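Local structure of AP endonuclease, family protein 2 (Mycobacterium smegmatis, 5TNV) at residues M105-V111 against T140-L146; W155-V159 against V228-R232; I127-P131 against H182-I188. The protein binds a magnesium ion in a xylose isomerase-like TIM barrel and may act as an endonuclease. All blocks are in the same frame, centred on the assembly; numbering follows the deposited sequence. Where two conformers were deposited one is given.

Interaction 1. Residues M105-V111 against T140-L146; sequences MTRSSIV and TGFMQAL
At the C-terminal mouth of the TIM barrel, where two neighbouring parallel strands run out into loops, R107 of the loop after strand 99-104 reaches Q144 and L146 of the chain leaving strand 137-141. Its NH1 donates to Q144 O at 2.9 Å with an N-H...O angle of 162°, the acceptor lying in the guanidinium plane. The extended chain from CG to NE lays the arginine methylenes alongside this carbonyl, while L146 CD2 sits over the centre of one guanidinium face, 3.5 Å from R107 CZ. NH1 also bonds Y195 OH, and the group makes a cation-pi contact with F156. M143 CG stands between its backbone N and carbonyl carbon (chi1 54°), and a bend at chi2 turns the M143 methyl toward the T106-R107 backbone. The same side chain touches E193, which binds the magnesium with D223 and H252, so this loop pair borders the metal site. Further along the first loop, V111 N donates to S109 OG at 3.1 Å, an ST turn. S109 OG donates in turn to a water at 2.7 Å; this water also accepts from Q144 NE2 and donates to F142 O. S109 OG meets the F142 ring at its edge, 3.8 Å from CD1. A second water accepts from I110 N, donates to G141 O and bonds T140 OG1.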
# COMPACT_ATOMS: atom_id res chain seq x y z
N MET A 105 -18.65 1.35 21.67
CA MET A 105 -18.42 0.18 22.49
C MET A 105 -17.90 -0.94 21.61
O MET A 105 -18.36 -1.06 20.49
CB MET A 105 -19.71 -0.22 23.19
CG MET A 105 -20.23 0.81 24.15
SD MET A 105 -21.83 0.41 24.87
CE MET A 105 -21.57 -0.99 25.99
N THR A 106 -17.00 -1.75 22.14
CA THR A 106 -16.39 -2.75 21.25
C THR A 106 -17.05 -4.07 21.52
O THR A 106 -18.21 -4.35 21.28
CB THR A 106 -14.87 -2.63 21.39
OG1 THR A 106 -14.42 -2.90 22.74
CG2 THR A 106 -14.42 -1.21 21.03
N ARG A 107 -16.58 -5.14 21.87
CA ARG A 107 -16.74 -6.45 22.38
C ARG A 107 -17.40 -6.41 23.78
O ARG A 107 -16.95 -6.99 24.74
CB ARG A 107 -15.43 -7.24 22.34
CG ARG A 107 -14.90 -7.33 20.89
CD ARG A 107 -13.62 -8.17 20.76
NE ARG A 107 -13.09 -8.03 19.41
CZ ARG A 107 -13.59 -8.62 18.34
NH1 ARG A 107 -14.59 -9.48 18.44
NH2 ARG A 107 -13.05 -8.37 17.16
N SER A 108 -18.53 -5.72 23.79
CA SER A 108 -19.33 -5.40 24.96
C SER A 108 -20.80 -5.54 24.62
O SER A 108 -21.59 -4.61 24.73
CB SER A 108 -19.03 -3.99 25.46
OG SER A 108 -17.67 -3.88 25.73
N SER A 109 -21.20 -6.71 24.15
CA SER A 109 -22.55 -6.89 23.63
C SER A 109 -23.62 -6.76 24.72
O SER A 109 -23.45 -7.33 25.82
CB SER A 109 -22.67 -8.26 22.98
OG SER A 109 -24.04 -8.46 22.62
N ILE A 110 -24.71 -6.10 24.39
CA ILE A 110 -25.82 -5.96 25.32
C ILE A 110 -26.60 -7.27 25.46
O ILE A 110 -27.51 -7.32 26.31
CB ILE A 110 -26.72 -4.76 24.96
CG1 ILE A 110 -27.47 -4.98 23.66
CG2 ILE A 110 -25.92 -3.47 25.01
CD1 ILE A 110 -28.19 -3.82 23.05
N VAL A 111 -26.24 -8.33 24.73
CA VAL A 111 -26.77 -9.67 24.99
C VAL A 111 -25.67 -10.66 25.31
O VAL A 111 -25.91 -11.86 25.27
CB VAL A 111 -27.72 -10.17 23.88
CG1 VAL A 111 -28.99 -9.33 23.82
CG2 VAL A 111 -27.03 -10.26 22.52
N THR A 140 -22.98 0.59 19.29
CA THR A 140 -22.91 -0.73 19.89
C THR A 140 -22.94 -1.79 18.79
O THR A 140 -23.52 -1.57 17.73
CB THR A 140 -24.07 -0.89 20.91
OG1 THR A 140 -23.88 -2.04 21.70
CG2 THR A 140 -25.43 -0.98 20.24
N GLY A 141 -22.35 -2.93 19.06
CA GLY A 141 -22.44 -4.05 18.16
C GLY A 141 -22.54 -5.35 18.93
O GLY A 141 -22.56 -5.37 20.16
N PHE A 142 -22.58 -6.44 18.17
CA PHE A 142 -22.84 -7.76 18.76
C PHE A 142 -21.63 -8.65 18.76
O PHE A 142 -21.68 -9.81 19.21
CB PHE A 142 -24.04 -8.38 18.06
CG PHE A 142 -25.31 -7.56 18.24
CD1 PHE A 142 -25.90 -7.45 19.51
CD2 PHE A 142 -25.90 -6.86 17.20
CE1 PHE A 142 -27.02 -6.66 19.70
CE2 PHE A 142 -27.05 -6.11 17.41
CZ PHE A 142 -27.60 -6.01 18.65
N MET A 143 -20.48 -8.13 18.29
CA MET A 143 -19.21 -8.84 18.49
C MET A 143 -18.99 -9.07 19.99
O MET A 143 -19.43 -8.29 20.85
CB MET A 143 -18.03 -8.10 17.86
CG MET A 143 -17.86 -6.67 18.30
SD MET A 143 -18.78 -5.53 17.22
CE MET A 143 -18.61 -4.00 18.12
N GLN A 144 -18.30 -10.15 20.30
CA GLN A 144 -17.95 -10.52 21.68
C GLN A 144 -16.46 -10.83 21.76
O GLN A 144 -15.72 -10.63 20.81
CB GLN A 144 -18.82 -11.65 22.22
CG GLN A 144 -20.29 -11.33 22.24
CD GLN A 144 -21.15 -12.29 22.98
OE1 GLN A 144 -20.64 -13.17 23.72
NE2 GLN A 144 -22.45 -12.17 22.87
N ALA A 145 -15.98 -11.30 22.92
CA ALA A 145 -14.56 -11.55 23.11
C ALA A 145 -14.04 -12.49 21.99
O ALA A 145 -14.72 -13.42 21.55
CB ALA A 145 -14.31 -12.25 24.41
N LEU A 146 -12.81 -12.21 21.58
CA LEU A 146 -12.10 -13.17 20.74
C LEU A 146 -11.95 -14.48 21.49
O LEU A 146 -11.66 -14.52 22.68
CB LEU A 146 -10.72 -12.61 20.41
CG LEU A 146 -10.74 -11.35 19.56
CD1 LEU A 146 -9.29 -10.99 19.23
CD2 LEU A 146 -11.56 -11.47 18.31
O HOH W 1 -20.69 -3.05 21.42
O HOH W 2 -23.72 -10.47 20.83
O HOH W 3 -24.66 -4.70 21.88
O HOH W 4 -24.97 -13.71 23.39

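Interaction 2. Residues W155-V159 against V228-R232; sequences WFWLV and VRLHR
The two segments come closest at W157 and L230, whose CA atoms are 6.6 Å apart, with L158 and H231 following. F156 to L158 form a short 3-10 turn and H231 centres an inverse gamma turn; no direct hydrogen bond joins the segments, but a water accepts from H231 N and donates to W157 O. R229 lies extended over one face of the W157 indole, its guanidinium plane only 7° from the ring plane. Its CD makes a CH-pi contact 3.8 Å from the centroid of the six-membered ring of W157, and W155 CB covers the opposite face. F156 stands nearly upright to the guanidinium, planes 85° apart, with CE1 3.5 Å from R229 NH2. NH2 also forms a salt bridge with E196. These loops lie beside the magnesium site at the mouth of the barrel: the nearest atom of the R229 side chain is about 7 Å from the magnesium ion. L158 CD2 rests over the H231 ring, 3.6 Å from its centroid. A second water, in the plane of both rings, accepts from W157 NE1 at 3.0 Å and lies 2.7 Å from H231 NE2. On the other nitrogen, H231 ND1 bonds D261 of the second subunit.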
# COMPACT_ATOMS: atom_id res chain seq x y z
N TRP A 155 -4.58 -13.30 11.99
CA TRP A 155 -5.63 -12.32 12.18
C TRP A 155 -6.81 -13.03 12.85
O TRP A 155 -7.14 -14.16 12.47
CB TRP A 155 -6.13 -11.72 10.92
CG TRP A 155 -5.17 -10.98 10.06
CD1 TRP A 155 -4.78 -11.33 8.78
CD2 TRP A 155 -4.52 -9.75 10.36
NE1 TRP A 155 -3.91 -10.37 8.32
CE2 TRP A 155 -3.75 -9.38 9.26
CE3 TRP A 155 -4.54 -8.90 11.48
CZ2 TRP A 155 -2.99 -8.19 9.25
CZ3 TRP A 155 -3.80 -7.74 11.48
CH2 TRP A 155 -3.04 -7.41 10.34
N PHE A 156 -7.52 -12.33 13.75
CA PHE A 156 -8.62 -13.01 14.46
C PHE A 156 -9.69 -13.51 13.50
O PHE A 156 -10.38 -14.48 13.82
CB PHE A 156 -9.20 -12.11 15.55
CG PHE A 156 -9.89 -10.84 15.07
CD1 PHE A 156 -11.19 -10.87 14.60
CD2 PHE A 156 -9.24 -9.60 15.14
CE1 PHE A 156 -11.83 -9.70 14.18
CE2 PHE A 156 -9.87 -8.44 14.73
CZ PHE A 156 -11.17 -8.52 14.25
N TRP A 157 -9.90 -12.81 12.39
CA TRP A 157 -10.99 -13.13 11.48
C TRP A 157 -10.70 -14.36 10.64
O TRP A 157 -11.58 -14.78 9.85
CB TRP A 157 -11.36 -11.95 10.59
CG TRP A 157 -10.23 -11.44 9.75
CD1 TRP A 157 -9.73 -11.96 8.59
CD2 TRP A 157 -9.44 -10.25 10.02
NE1 TRP A 157 -8.69 -11.21 8.13
CE2 TRP A 157 -8.48 -10.14 8.99
CE3 TRP A 157 -9.43 -9.32 11.06
CZ2 TRP A 157 -7.56 -9.11 8.94
CZ3 TRP A 157 -8.53 -8.29 11.02
CH2 TRP A 157 -7.60 -8.21 9.97
N LEU A 158 -9.53 -14.98 10.77
CA LEU A 158 -9.23 -16.17 10.00
C LEU A 158 -9.97 -17.40 10.49
O LEU A 158 -10.02 -18.38 9.74
CB LEU A 158 -7.72 -16.42 9.98
CG LEU A 158 -6.89 -15.35 9.31
CD1 LEU A 158 -5.40 -15.71 9.36
CD2 LEU A 158 -7.32 -15.08 7.86
N VAL A 159 -10.52 -17.37 11.70
CA VAL A 159 -11.34 -18.49 12.19
C VAL A 159 -12.60 -17.84 12.80
O VAL A 159 -12.57 -16.73 13.32
CB VAL A 159 -10.66 -19.45 13.15
CG1 VAL A 159 -9.39 -20.11 12.62
CG2 VAL A 159 -10.38 -18.72 14.43
N VAL A 228 -15.36 -7.39 4.09
CA VAL A 228 -14.49 -7.49 2.93
C VAL A 228 -13.22 -8.27 3.24
O VAL A 228 -12.65 -8.94 2.36
CB VAL A 228 -14.19 -6.06 2.42
CG1 VAL A 228 -13.05 -6.01 1.42
CG2 VAL A 228 -15.46 -5.41 1.87
N ARG A 229 -12.74 -8.24 4.49
CA ARG A 229 -11.50 -8.94 4.87
C ARG A 229 -11.70 -10.43 4.93
O ARG A 229 -10.68 -11.17 5.00
CB ARG A 229 -11.04 -8.42 6.23
CG ARG A 229 -11.94 -8.84 7.42
CD ARG A 229 -11.73 -7.93 8.59
NE ARG A 229 -12.63 -8.25 9.69
CZ ARG A 229 -12.68 -7.54 10.81
NH1 ARG A 229 -11.82 -6.55 11.03
NH2 ARG A 229 -13.60 -7.85 11.73
N LEU A 230 -12.92 -10.96 4.97
CA LEU A 230 -13.15 -12.35 5.32
C LEU A 230 -12.84 -13.29 4.16
O LEU A 230 -13.11 -13.01 2.98
CB LEU A 230 -14.59 -12.55 5.74
CG LEU A 230 -15.03 -11.73 6.96
CD1 LEU A 230 -16.52 -11.88 7.19
CD2 LEU A 230 -14.23 -12.11 8.19
N HIS A 231 -12.34 -14.48 4.51
CA HIS A 231 -12.02 -15.51 3.53
C HIS A 231 -13.24 -16.37 3.23
O HIS A 231 -13.26 -17.59 3.47
CB HIS A 231 -10.81 -16.33 4.03
CG HIS A 231 -9.59 -15.55 4.26
ND1 HIS A 231 -8.34 -16.15 4.17
CD2 HIS A 231 -9.33 -14.26 4.60
CE1 HIS A 231 -7.39 -15.27 4.44
NE2 HIS A 231 -7.98 -14.12 4.70
N ARG A 232 -14.27 -15.72 2.71
CA ARG A 232 -15.55 -16.35 2.41
C ARG A 232 -16.16 -15.57 1.26
O ARG A 232 -15.79 -14.39 1.05
CB ARG A 232 -16.50 -16.36 3.63
CG ARG A 232 -17.05 -15.03 3.97
CD ARG A 232 -18.08 -15.02 5.07
NE ARG A 232 -17.54 -15.32 6.39
CZ ARG A 232 -18.32 -15.11 7.45
NH1 ARG A 232 -19.58 -14.67 7.44
NH2 ARG A 232 -17.80 -15.36 8.63
O HOH W 5 -6.83 -11.96 5.94
O HOH W 6 -11.93 -15.48 7.20

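Interaction 3. Residues I127-P131 against H182-I188; sequences IDLAP and HARTNGI
The H182 imidazole is met on two sides, over one face by I127 and at its rim by D128. I127 CG2 stands over the ring centre in a CH-pi contact, 3.7 Å from the centroid of H182. The D128 carboxylate is turned 70° from the imidazole plane, and H182 NE2 reaches D128 OD1 from above the carboxylate plane at 2.7 Å, a bent bond of 146°. H182 has CG anti to its backbone N (chi1 -171°), which swings the ring across to the neighbouring helix; its ND1 bonds H124. The N186 amide spends both N-H groups in its own plane: ND2 donates to D128 OD1, on the anti side, and to I127 O, each at 3.0 Å. I127 O is the carbonyl that residue 131 would engage in a regular helix, but P131 has no N-H and the helix kinks there; N186 approaches it from above the carbonyl plane. The segments belong to helices 116-133 and 169-185, adjacent on the outside of the barrel, and the second ends here in a Schellman motif with G187 at C-prime. A water donates to both D128 OD1 and N186 OD1, a third donor to that carboxylate oxygen. On the inner side I188 CD1 packs 3.9 Å from A130 CB, both side chains resting on V138 of strand 137-141. P131 CG lies 4.0 Å from N186 CB.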
# COMPACT_ATOMS: atom_id res chain seq x y z
N ILE A 127 -24.59 7.16 26.85
CA ILE A 127 -25.59 8.04 26.27
C ILE A 127 -25.76 9.30 27.10
O ILE A 127 -25.96 10.37 26.52
CB ILE A 127 -26.90 7.27 26.02
CG1 ILE A 127 -26.72 6.21 24.92
CG2 ILE A 127 -28.05 8.22 25.73
CD1 ILE A 127 -27.87 5.23 24.78
N ASP A 128 -25.68 9.22 28.42
CA ASP A 128 -25.68 10.42 29.23
C ASP A 128 -24.41 11.24 29.15
O ASP A 128 -24.48 12.46 29.15
CB ASP A 128 -25.98 10.07 30.73
CG ASP A 128 -27.46 9.84 30.92
OD1 ASP A 128 -28.34 10.40 30.21
OD2 ASP A 128 -27.78 9.06 31.83
N LEU A 129 -23.25 10.59 29.00
CA LEU A 129 -22.00 11.32 28.87
C LEU A 129 -21.83 12.00 27.53
O LEU A 129 -21.22 13.10 27.43
CB LEU A 129 -20.79 10.37 29.12
CG LEU A 129 -20.60 10.01 30.60
CD1 LEU A 129 -19.77 8.76 30.77
CD2 LEU A 129 -19.97 11.18 31.33
N ALA A 130 -22.31 11.37 26.47
CA ALA A 130 -22.03 11.84 25.11
C ALA A 130 -22.36 13.28 24.89
O ALA A 130 -21.54 14.04 24.35
CB ALA A 130 -22.70 10.90 24.13
N PRO A 131 -23.55 13.81 25.22
CA PRO A 131 -23.82 15.20 24.91
C PRO A 131 -22.87 16.18 25.62
O PRO A 131 -22.64 17.26 25.09
CB PRO A 131 -25.27 15.44 25.44
CG PRO A 131 -25.87 14.09 25.56
CD PRO A 131 -24.72 13.16 25.84
N HIS A 182 -33.47 6.39 24.98
CA HIS A 182 -32.58 7.24 25.80
C HIS A 182 -31.78 8.18 24.91
O HIS A 182 -31.66 9.37 25.20
CB HIS A 182 -31.76 6.37 26.73
CG HIS A 182 -30.97 7.10 27.77
ND1 HIS A 182 -30.13 6.40 28.60
CD2 HIS A 182 -30.90 8.40 28.12
CE1 HIS A 182 -29.57 7.30 29.42
NE2 HIS A 182 -30.01 8.49 29.15
N ALA A 183 -31.24 7.61 23.83
CA ALA A 183 -30.51 8.46 22.86
C ALA A 183 -31.38 9.60 22.35
O ALA A 183 -30.96 10.76 22.31
CB ALA A 183 -29.98 7.56 21.72
N ARG A 184 -32.61 9.25 21.91
CA ARG A 184 -33.51 10.27 21.38
C ARG A 184 -33.75 11.40 22.37
O ARG A 184 -33.66 12.58 22.06
CB ARG A 184 -34.83 9.64 20.98
CG ARG A 184 -35.74 10.58 20.20
CD ARG A 184 -37.18 10.23 20.14
NE ARG A 184 -37.57 9.09 19.42
CZ ARG A 184 -38.15 7.98 19.91
NH1 ARG A 184 -38.46 7.07 19.02
NH2 ARG A 184 -38.41 7.73 21.19
N THR A 185 -34.02 11.03 23.62
CA THR A 185 -34.24 12.04 24.68
C THR A 185 -33.03 12.96 24.84
O THR A 185 -33.19 14.14 25.13
CB THR A 185 -34.55 11.31 25.98
OG1 THR A 185 -35.76 10.59 25.75
CG2 THR A 185 -34.69 12.27 27.16
N ASN A 186 -31.84 12.43 24.66
CA ASN A 186 -30.60 13.18 24.77
C ASN A 186 -30.16 13.88 23.51
O ASN A 186 -29.07 14.47 23.50
CB ASN A 186 -29.48 12.30 25.32
CG ASN A 186 -29.64 12.02 26.80
OD1 ASN A 186 -30.66 12.35 27.42
ND2 ASN A 186 -28.60 11.48 27.42
N GLY A 187 -30.99 13.87 22.48
CA GLY A 187 -30.69 14.58 21.25
C GLY A 187 -29.62 13.90 20.40
O GLY A 187 -29.06 14.60 19.54
N ILE A 188 -29.35 12.62 20.60
CA ILE A 188 -28.33 11.92 19.85
C ILE A 188 -28.94 10.67 19.26
O ILE A 188 -30.15 10.44 19.34
CB ILE A 188 -27.10 11.63 20.76
CG1 ILE A 188 -27.37 10.62 21.85
CG2 ILE A 188 -26.52 12.91 21.30
CD1 ILE A 188 -26.12 9.98 22.43
O HOH W 7 -31.25 11.31 29.88

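Overall arrangement
From the N terminus, 105-111 opens first, and interaction 1 closes at 140-146 over a loop containing helix 116-133. Interaction 3 starts on that helix, at 127-131, and closes at 182-188, so the two cross. Interaction 2 opens at 155-159, after interaction 1 has closed and before interaction 3 has, and closes at 228-232; it follows interaction 1 in series and crosses interaction 3. Interactions 1 and 2 meet at the barrel mouth, where R107 and L146 pack on F156. Interaction 3 joins outer helices about 34 Å, centre to centre, from interaction 2, on the opposite side of the chain's centre. Helix 116-133 is followed, after a short connection, by strand 137-141, connecting interactions 3 and 1.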